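Long-range contacts in putative gdp-fucose protein o-fucosyltransferase 1 (Caenorhabditis elegans, PDB 3ZY2), which belongs to the GT-B clan of glycosyltransferases as a putative protein O-fucosyltransferase and holds guanosine-5'-diphosphate in a pocket: residues Glu60-Val65 / Ser195-Gln200; Val214-Arg219 / Val283-Asp288. All coordinates share one frame; numbering follows the deposited sequence.

Contact 1 (Glu60-Val65 / Ser195-Gln200); sequences EFLFQV and SRITEQ
S195 opens helix 195-208 beside Q64. The contact joins two parts of a GT-B fold. Residues 60-65 belong to the N-terminal half with its parallel sheet, and helix 195-208 leads into the sheet of the second half. The extended side chain of Q64 brings NE2 to 3.8 Å from S195 N; the hydrogen bond of Q64 NE2 goes to W193 O. R196 comes next and gives the one hydrogen bond between the two segments. Its chain bends at chi3 (52°), which turns NE toward the F61 ring. The guanidinium lies flat on one face of the F61 ring, with planes 14° apart and centres 3.7 Å apart. This is both a stack and a cation-pi pair. R196 NH2 sits over the ring centre, 3.1 Å above the plane. R196 NH2 also donates to F61 O at 2.9 Å, from above the carbonyl plane. One residue thus holds NH2 by both its ring and its carbonyl, which restrains the rotation of the guanidinium. S194 OG is a second hydrogen-bond partner of F61 O. I197 follows on the buried side, where Y316 of helix 315-324 packs on both I197 and L62. I197 CD1 is 3.9 Å from L62 CD2 and also lies 3.8 Å from L62 O.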
ATOM      1  N   GLU A  60       4.235 -25.497  11.405  1.00 14.95           N
ATOM      2  CA  GLU A  60       4.076 -26.657  12.295  1.00 15.32           C
ATOM      3  C   GLU A  60       5.253 -26.880  13.261  1.00 15.34           C
ATOM      4  O   GLU A  60       5.142 -27.666  14.200  1.00 16.10           O
ATOM      5  CB  GLU A  60       3.816 -27.938  11.476  1.00 16.95           C
ATOM      6  CG  GLU A  60       4.947 -28.310  10.547  1.00 17.03           C
ATOM      7  CD  GLU A  60       4.790 -27.752   9.138  1.00 18.99           C
ATOM      8  OE1 GLU A  60       4.160 -26.673   8.950  1.00 18.39           O
ATOM      9  OE2 GLU A  60       5.330 -28.411   8.207  1.00 22.91           O
ATOM     10  N   PHE A  61       6.363 -26.182  13.039  1.00 15.44           N
ATOM     11  CA  PHE A  61       7.454 -26.179  14.014  1.00 15.59           C
ATOM     12  C   PHE A  61       6.990 -25.464  15.281  1.00 14.45           C
ATOM     13  O   PHE A  61       7.377 -25.834  16.395  1.00 15.44           O
ATOM     14  CB  PHE A  61       8.684 -25.501  13.420  1.00 16.01           C
ATOM     15  CG  PHE A  61       9.944 -25.719  14.216  1.00 18.21           C
ATOM     16  CD1 PHE A  61      10.497 -26.987  14.321  1.00 20.15           C
ATOM     17  CD2 PHE A  61      10.572 -24.648  14.853  1.00 20.68           C
ATOM     18  CE1 PHE A  61      11.674 -27.207  15.055  1.00 22.32           C
ATOM     19  CE2 PHE A  61      11.748 -24.849  15.582  1.00 22.52           C
ATOM     20  CZ  PHE A  61      12.287 -26.130  15.682  1.00 22.02           C
ATOM     21  N   LEU A  62       6.112 -24.478  15.101  1.00 13.52           N
ATOM     22  CA  LEU A  62       5.678 -23.591  16.197  1.00 12.20           C
ATOM     23  C   LEU A  62       4.301 -23.933  16.745  1.00 12.39           C
ATOM     24  O   LEU A  62       4.092 -23.880  17.944  1.00 13.34           O
ATOM     25  CB  LEU A  62       5.675 -22.133  15.735  1.00 11.65           C
ATOM     26  CG  LEU A  62       7.022 -21.600  15.247  1.00 13.10           C
ATOM     27  CD1 LEU A  62       6.880 -20.167  14.857  1.00 14.47           C
ATOM     28  CD2 LEU A  62       8.098 -21.756  16.354  1.00 13.53           C
ATOM     29  N   PHE A  63       3.360 -24.236  15.859  1.00 12.43           N
ATOM     30  CA  PHE A  63       1.953 -24.447  16.236  1.00 13.04           C
ATOM     31  C   PHE A  63       1.394 -25.754  15.689  1.00 14.33           C
ATOM     32  O   PHE A  63       1.953 -26.347  14.758  1.00 16.66           O
ATOM     33  CB  PHE A  63       1.109 -23.301  15.683  1.00 12.06           C
ATOM     34  CG  PHE A  63       1.433 -21.951  16.247  1.00 10.99           C
ATOM     35  CD1 PHE A  63       1.247 -21.695  17.587  1.00 11.50           C
ATOM     36  CD2 PHE A  63       1.864 -20.926  15.419  1.00 12.19           C
ATOM     37  CE1 PHE A  63       1.500 -20.435  18.118  1.00 12.12           C
ATOM     38  CE2 PHE A  63       2.115 -19.652  15.937  1.00 11.66           C
ATOM     39  CZ  PHE A  63       1.929 -19.409  17.293  1.00 11.12           C
ATOM     40  N   GLN A  64       0.265 -26.199  16.242  1.00 14.29           N
ATOM     41  CA  GLN A  64      -0.332 -27.500  15.851  1.00 15.06           C
ATOM     42  C   GLN A  64      -1.315 -27.326  14.705  1.00 15.30           C
ATOM     43  O   GLN A  64      -2.271 -26.579  14.811  1.00 15.68           O
ATOM     44  CB  GLN A  64      -1.005 -28.187  17.053  1.00 15.36           C
ATOM     45  CG  GLN A  64       0.005 -28.551  18.112  1.00 17.44           C
ATOM     46  CD  GLN A  64      -0.563 -29.349  19.253  1.00 18.75           C
ATOM     47  OE1 GLN A  64      -1.504 -30.135  19.088  1.00 19.86           O
ATOM     48  NE2 GLN A  64       0.006 -29.141  20.447  1.00 18.71           N
ATOM     49  N   VAL A  65      -1.059 -28.023  13.596  1.00 15.37           N
ATOM     50  CA  VAL A  65      -1.940 -27.961  12.434  1.00 16.85           C
ATOM     51  C   VAL A  65      -3.358 -28.418  12.787  1.00 17.61           C
ATOM     52  O   VAL A  65      -4.335 -27.775  12.390  1.00 18.28           O
ATOM     53  CB  VAL A  65      -1.365 -28.764  11.255  1.00 16.54           C
ATOM     54  CG1 VAL A  65      -2.375 -28.810  10.097  1.00 18.85           C
ATOM     55  CG2 VAL A  65      -0.037 -28.159  10.801  1.00 17.85           C
ATOM     56  N   SER A 195       3.763 -29.608  20.222  1.00 16.53           N
ATOM     57  CA  SER A 195       4.047 -30.437  21.376  1.00 17.49           C
ATOM     58  C   SER A 195       5.481 -30.237  21.868  1.00 17.06           C
ATOM     59  O   SER A 195       5.725 -30.233  23.071  1.00 17.14           O
ATOM     60  CB  SER A 195       3.760 -31.897  21.051  1.00 19.10           C
ATOM     61  OG  SER A 195       4.632 -32.345  20.042  1.00 25.20           O
ATOM     62  N   ARG A 196       6.420 -30.042  20.950  1.00 16.77           N
ATOM     63  CA  ARG A 196       7.824 -29.827  21.334  1.00 17.36           C
ATOM     64  C   ARG A 196       7.963 -28.594  22.234  1.00 15.77           C
ATOM     65  O   ARG A 196       8.657 -28.639  23.261  1.00 15.89           O
ATOM     66  CB  ARG A 196       8.677 -29.693  20.081  1.00 18.39           C
ATOM     67  CG  ARG A 196      10.176 -29.509  20.342  1.00 20.78           C
ATOM     68  CD  ARG A 196      10.887 -29.164  19.031  1.00 25.58           C
ATOM     69  NE  ARG A 196      10.249 -28.030  18.356  1.00 26.70           N
ATOM     70  CZ  ARG A 196      10.557 -26.751  18.557  1.00 27.19           C
ATOM     71  NH1 ARG A 196      11.525 -26.399  19.399  1.00 28.24           N
ATOM     72  NH2 ARG A 196       9.887 -25.813  17.920  1.00 25.16           N
ATOM     73  N   ILE A 197       7.351 -27.484  21.829  1.00 14.62           N
ATOM     74  CA  ILE A 197       7.430 -26.250  22.610  1.00 13.59           C
ATOM     75  C   ILE A 197       6.687 -26.372  23.927  1.00 13.74           C
ATOM     76  O   ILE A 197       7.160 -25.909  24.984  1.00 14.01           O
ATOM     77  CB  ILE A 197       6.903 -25.058  21.780  1.00 12.91           C
ATOM     78  CG1 ILE A 197       7.931 -24.751  20.696  1.00 12.49           C
ATOM     79  CG2 ILE A 197       6.667 -23.855  22.679  1.00 12.60           C
ATOM     80  CD1 ILE A 197       7.460 -23.796  19.614  1.00 15.89           C
ATOM     81  N   THR A 198       5.515 -26.991  23.883  1.00 14.66           N
ATOM     82  CA  THR A 198       4.731 -27.183  25.088  1.00 15.57           C
ATOM     83  C   THR A 198       5.538 -27.965  26.128  1.00 15.84           C
ATOM     84  O   THR A 198       5.614 -27.576  27.298  1.00 15.30           O
ATOM     85  CB  THR A 198       3.402 -27.863  24.735  1.00 15.83           C
ATOM     86  OG1 THR A 198       2.681 -26.991  23.835  1.00 18.72           O
ATOM     87  CG2 THR A 198       2.561 -28.138  25.972  1.00 18.16           C
ATOM     88  N   GLU A 199       6.166 -29.046  25.695  1.00 15.12           N
ATOM     89  CA  GLU A 199       6.944 -29.866  26.597  1.00 15.92           C
ATOM     90  C   GLU A 199       8.142 -29.114  27.148  1.00 15.08           C
ATOM     91  O   GLU A 199       8.495 -29.261  28.329  1.00 15.90           O
ATOM     92  CB  GLU A 199       7.358 -31.161  25.880  1.00 16.74           C
ATOM     93  CG  GLU A 199       6.196 -32.161  25.704  1.00 22.28           C
ATOM     94  CD  GLU A 199       5.338 -32.321  26.964  1.00 25.38           C
ATOM     95  OE1 GLU A 199       5.886 -32.696  28.024  1.00 26.83           O
ATOM     96  OE2 GLU A 199       4.113 -32.058  26.899  1.00 30.83           O
ATOM     97  N   GLN A 200       8.787 -28.304  26.312  1.00 15.17           N
ATOM     98  CA  GLN A 200       9.929 -27.510  26.781  1.00 14.97           C
ATOM     99  C   GLN A 200       9.466 -26.537  27.876  1.00 14.00           C
ATOM    100  O   GLN A 200      10.150 -26.346  28.897  1.00 14.41           O
ATOM    101  CB  GLN A 200      10.569 -26.725  25.634  1.00 14.86           C
ATOM    102  CG  GLN A 200      11.492 -27.581  24.755  1.00 18.08           C
ATOM    103  CD  GLN A 200      11.891 -26.911  23.464  1.00 21.96           C
ATOM    104  OE1 GLN A 200      11.560 -25.750  23.202  1.00 26.60           O
ATOM    105  NE2 GLN A 200      12.594 -27.666  22.620  1.00 25.94           N
TER

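Contact 2 (Val214-Arg219 / Val283-Asp288); sequences VAVHLR and VFVASD. With GDP (guanosine-5'-diphosphate), chain C.
D288 OD2 is gripped by two groups: R219 NH1, in a salt bridge of 2.6 Å, and the backbone N of D221. The arginine comes from the anti side of the carboxylate and out of its plane. The two flat groups stand 80° apart. NH1 has a second salt bridge, to D221 OD1. The other two nitrogens of R219 face the bound guanosine-5'-diphosphate: NE bonds to GDP O1B at 2.9 Å and NH2 to GDP O3B at 2.8 Å. A bend at chi2 (73°) swings CD round and lets the chain run past GDP C8. A manganese ion lies about 4 Å from this side chain. H217 NE2 donates to GDP N7 at 3.0 Å, while H217 ND1 is bonded to S337 OG. H217 lies near the C-terminal end of strand 213-218, and R219 and D288 directly follow the ends of two neighbouring parallel strands in the Rossmann-like sheet of a GT-B domain. V214 O, F284 O, V216 O and A286 O accept the backbone bonds in turn, the last from L218 N at 2.9 Å. A215, H217, F284 and A286 share one face, which packs partly on helix 315-324. There A215 CB meets the edge of the F284 ring. On the other face, L218 CD1 touches V285 CG1 at 3.7 Å, and I267 and I271 of helix 264-278 pack on L218 and V216. Where the strands end, S287 OG donates to L218 O at 2.8 Å.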
ATOM      1  N   VAL A 214       4.616 -15.671  38.795  1.00 10.94           N
ATOM      2  CA  VAL A 214       4.357 -14.485  37.977  1.00 10.60           C
ATOM      3  C   VAL A 214       5.324 -14.533  36.809  1.00 10.11           C
ATOM      4  O   VAL A 214       6.516 -14.700  37.022  1.00 11.51           O
ATOM      5  CB  VAL A 214       4.624 -13.161  38.752  1.00 11.23           C
ATOM      6  CG1 VAL A 214       4.322 -11.945  37.874  1.00 13.17           C
ATOM      7  CG2 VAL A 214       3.748 -13.050  39.997  1.00 13.12           C
ATOM      8  N   ALA A 215       4.816 -14.413  35.585  1.00 10.12           N
ATOM      9  CA  ALA A 215       5.673 -14.247  34.392  1.00  9.93           C
ATOM     10  C   ALA A 215       5.578 -12.823  33.916  1.00 10.60           C
ATOM     11  O   ALA A 215       4.461 -12.264  33.865  1.00 11.59           O
ATOM     12  CB  ALA A 215       5.230 -15.204  33.267  1.00 11.11           C
ATOM     13  N   VAL A 216       6.722 -12.255  33.553  1.00 10.96           N
ATOM     14  CA  VAL A 216       6.768 -10.853  33.085  1.00 11.38           C
ATOM     15  C   VAL A 216       7.493 -10.772  31.753  1.00 11.75           C
ATOM     16  O   VAL A 216       8.457 -11.496  31.527  1.00 11.75           O
ATOM     17  CB  VAL A 216       7.422  -9.886  34.116  1.00 13.14           C
ATOM     18  CG1 VAL A 216       6.729 -10.005  35.459  1.00 14.40           C
ATOM     19  CG2 VAL A 216       8.921 -10.150  34.235  1.00 15.52           C
ATOM     20  N   HIS A 217       7.004  -9.886  30.896  1.00 11.68           N
ATOM     21  CA  HIS A 217       7.661  -9.550  29.639  1.00 12.21           C
ATOM     22  C   HIS A 217       8.308  -8.181  29.734  1.00 12.52           C
ATOM     23  O   HIS A 217       7.626  -7.184  29.951  1.00 12.95           O
ATOM     24  CB  HIS A 217       6.660  -9.568  28.474  1.00 12.76           C
ATOM     25  CG  HIS A 217       7.301  -9.279  27.153  1.00 12.28           C
ATOM     26  ND1 HIS A 217       6.719  -8.486  26.183  1.00 12.76           N
ATOM     27  CD2 HIS A 217       8.506  -9.671  26.656  1.00 10.81           C
ATOM     28  CE1 HIS A 217       7.536  -8.411  25.143  1.00 11.69           C
ATOM     29  NE2 HIS A 217       8.630  -9.114  25.406  1.00 13.26           N
ATOM     30  N   LEU A 218       9.642  -8.158  29.635  1.00 12.98           N
ATOM     31  CA  LEU A 218      10.409  -6.918  29.691  1.00 14.10           C
ATOM     32  C   LEU A 218      10.917  -6.609  28.292  1.00 14.78           C
ATOM     33  O   LEU A 218      11.895  -7.191  27.827  1.00 15.98           O
ATOM     34  CB  LEU A 218      11.577  -7.039  30.683  1.00 13.71           C
ATOM     35  CG  LEU A 218      11.193  -7.463  32.111  1.00 14.98           C
ATOM     36  CD1 LEU A 218      12.427  -7.443  33.033  1.00 14.84           C
ATOM     37  CD2 LEU A 218      10.041  -6.594  32.720  1.00 15.58           C
ATOM     38  N   ARG A 219      10.211  -5.709  27.616  1.00 15.70           N
ATOM     39  CA  ARG A 219      10.591  -5.268  26.285  1.00 17.23           C
ATOM     40  C   ARG A 219      11.438  -4.019  26.504  1.00 18.75           C
ATOM     41  O   ARG A 219      10.931  -2.974  26.938  1.00 19.67           O
ATOM     42  CB  ARG A 219       9.319  -4.943  25.480  1.00 16.48           C
ATOM     43  CG  ARG A 219       9.576  -4.606  24.009  1.00 15.88           C
ATOM     44  CD  ARG A 219       9.951  -5.798  23.152  1.00 16.34           C
ATOM     45  NE  ARG A 219       9.761  -5.447  21.743  1.00 16.28           N
ATOM     46  CZ  ARG A 219      10.685  -4.901  20.968  1.00 18.02           C
ATOM     47  NH1 ARG A 219      11.903  -4.666  21.439  1.00 20.08           N
ATOM     48  NH2 ARG A 219      10.409  -4.609  19.710  1.00 20.18           N
ATOM     49  N   VAL A 283       9.322 -16.112  40.018  1.00 12.15           N
ATOM     50  CA  VAL A 283       9.071 -15.188  38.917  1.00 11.87           C
ATOM     51  C   VAL A 283       9.817 -15.686  37.676  1.00 11.41           C
ATOM     52  O   VAL A 283      10.955 -16.167  37.768  1.00 12.73           O
ATOM     53  CB  VAL A 283       9.508 -13.728  39.282  1.00 12.63           C
ATOM     54  CG1 VAL A 283       9.480 -12.819  38.037  1.00 13.51           C
ATOM     55  CG2 VAL A 283       8.621 -13.177  40.405  1.00 13.44           C
ATOM     56  N   PHE A 284       9.137 -15.618  36.540  1.00 11.14           N
ATOM     57  CA  PHE A 284       9.755 -15.890  35.252  1.00 10.57           C
ATOM     58  C   PHE A 284       9.885 -14.590  34.482  1.00 10.64           C
ATOM     59  O   PHE A 284       8.934 -13.805  34.403  1.00 11.09           O
ATOM     60  CB  PHE A 284       8.906 -16.871  34.446  1.00 10.04           C
ATOM     61  CG  PHE A 284       9.425 -17.099  33.056  1.00 10.06           C
ATOM     62  CD1 PHE A 284      10.608 -17.833  32.839  1.00 13.00           C
ATOM     63  CD2 PHE A 284       8.749 -16.563  31.963  1.00  9.99           C
ATOM     64  CE1 PHE A 284      11.086 -18.069  31.551  1.00 12.67           C
ATOM     65  CE2 PHE A 284       9.226 -16.791  30.659  1.00 12.25           C
ATOM     66  CZ  PHE A 284      10.418 -17.533  30.468  1.00 12.55           C
ATOM     67  N   VAL A 285      11.049 -14.387  33.870  1.00 11.12           N
ATOM     68  CA  VAL A 285      11.265 -13.195  33.043  1.00 12.59           C
ATOM     69  C   VAL A 285      11.612 -13.584  31.605  1.00 12.01           C
ATOM     70  O   VAL A 285      12.581 -14.335  31.362  1.00 13.09           O
ATOM     71  CB  VAL A 285      12.449 -12.350  33.571  1.00 13.34           C
ATOM     72  CG1 VAL A 285      12.679 -11.110  32.672  1.00 13.39           C
ATOM     73  CG2 VAL A 285      12.254 -11.940  35.038  1.00 14.36           C
ATOM     74  N   ALA A 286      10.835 -13.036  30.672  1.00 12.12           N
ATOM     75  CA  ALA A 286      11.156 -13.100  29.234  1.00 12.23           C
ATOM     76  C   ALA A 286      11.561 -11.691  28.822  1.00 13.24           C
ATOM     77  O   ALA A 286      10.889 -10.730  29.154  1.00 13.59           O
ATOM     78  CB  ALA A 286       9.934 -13.553  28.418  1.00 13.43           C
ATOM     79  N   SER A 287      12.694 -11.569  28.134  1.00 13.66           N
ATOM     80  CA  SER A 287      13.154 -10.266  27.670  1.00 14.60           C
ATOM     81  C   SER A 287      13.873 -10.395  26.331  1.00 15.50           C
ATOM     82  O   SER A 287      14.459 -11.435  26.029  1.00 16.52           O
ATOM     83  CB  SER A 287      14.076  -9.609  28.712  1.00 15.45           C
ATOM     84  OG  SER A 287      14.411  -8.281  28.285  1.00 16.93           O
ATOM     85  N   ASP A 288      13.773  -9.325  25.553  1.00 16.86           N
ATOM     86  CA  ASP A 288      14.546  -9.149  24.333  1.00 18.43           C
ATOM     87  C   ASP A 288      15.966  -8.668  24.587  1.00 19.73           C
ATOM     88  O   ASP A 288      16.808  -8.707  23.676  1.00 20.49           O
ATOM     89  CB  ASP A 288      13.838  -8.178  23.391  1.00 18.81           C
ATOM     90  CG  ASP A 288      13.644  -6.795  23.987  1.00 19.54           C
ATOM     91  OD1 ASP A 288      13.653  -6.610  25.220  1.00 21.00           O
ATOM     92  OD2 ASP A 288      13.497  -5.847  23.187  1.00 25.00           O
TER
HETATM   93  PB  GDP C1381       6.909  -5.936  19.281  0.50 29.74           P
HETATM   94  O1B GDP C1381       7.278  -6.337  20.662  0.50 17.02           O
HETATM   95  O2B GDP C1381       5.493  -5.667  18.679  0.50 22.43           O
HETATM   96  O3B GDP C1381       8.179  -5.601  18.287  0.50 23.19           O
HETATM   97  O3A GDP C1381       7.034  -7.625  18.981  0.50 15.80           O
HETATM   98  PA  GDP C1381       7.522  -8.360  17.508  0.50 25.82           P
HETATM   99  O1A GDP C1381       7.385  -9.888  18.335  0.50 17.65           O
HETATM  100  O2A GDP C1381       6.940  -8.102  16.341  0.50 10.46           O
HETATM  101  O5' GDP C1381       9.125  -7.575  17.686  0.50 24.32           O
HETATM  102  C5' GDP C1381       9.457  -8.279  18.716  0.50 20.91           C
HETATM  103  C4' GDP C1381      10.619  -8.934  18.896  0.50 28.72           C
HETATM  104  O4' GDP C1381      11.803  -8.766  19.564  0.50 28.48           O
HETATM  105  C3' GDP C1381      10.169 -10.231  19.107  0.50 23.44           C
HETATM  106  O3' GDP C1381       9.810 -11.461  17.935  0.50 21.22           O
HETATM  107  C2' GDP C1381      11.865 -11.523  19.628  0.50 50.32           C
HETATM  108  O2' GDP C1381      12.437 -11.720  18.413  0.50 20.56           O
HETATM  109  C1' GDP C1381      12.321 -10.268  20.352  0.50 29.92           C
HETATM  110  N9  GDP C1381      11.754 -10.299  21.504  0.50 25.66           N
HETATM  111  C8  GDP C1381      10.535  -9.116  22.174  0.50 26.93           C
HETATM  112  N7  GDP C1381      10.544  -9.859  23.235  0.50 30.98           N
HETATM  113  C5  GDP C1381      11.169 -10.924  23.549  0.50 21.33           C
HETATM  114  C6  GDP C1381      11.495 -12.168  24.719  0.50 26.25           C
HETATM  115  O6  GDP C1381      10.851 -11.935  25.633  0.50 22.12           O
HETATM  116  N1  GDP C1381      12.215 -12.817  24.249  0.50 22.09           N
HETATM  117  C2  GDP C1381      12.916 -13.076  23.256  0.50 23.77           C
HETATM  118  N2  GDP C1381      13.569 -13.790  23.017  0.50 19.79           N
HETATM  119  N3  GDP C1381      12.957 -12.219  21.933  0.50 25.23           N
HETATM  120  C4  GDP C1381      12.023 -11.158  22.226  0.50 22.66           C

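How the contacts relate
From the N terminus, the chain first builds strands 10-13 and 40-42 and reaches residues 60-65. Contact 1 then closes a long loop holding strands 74-75, 95-98, 135-138 and 168-171, which complete the first parallel sheet. Helix 195-208 runs on directly into strand 213-218, where contact 2 opens. Its loop holds helices 222-229, 243-246, 257-260 and 264-278 before strand 282-287 pairs. The two loops lie in series and neither nest nor cross. Contact 1 ties the N-terminal half to the second; contact 2 lies within the second sheet. Their centres are 21 Å apart and they do not touch, but helix 315-324 packs against both.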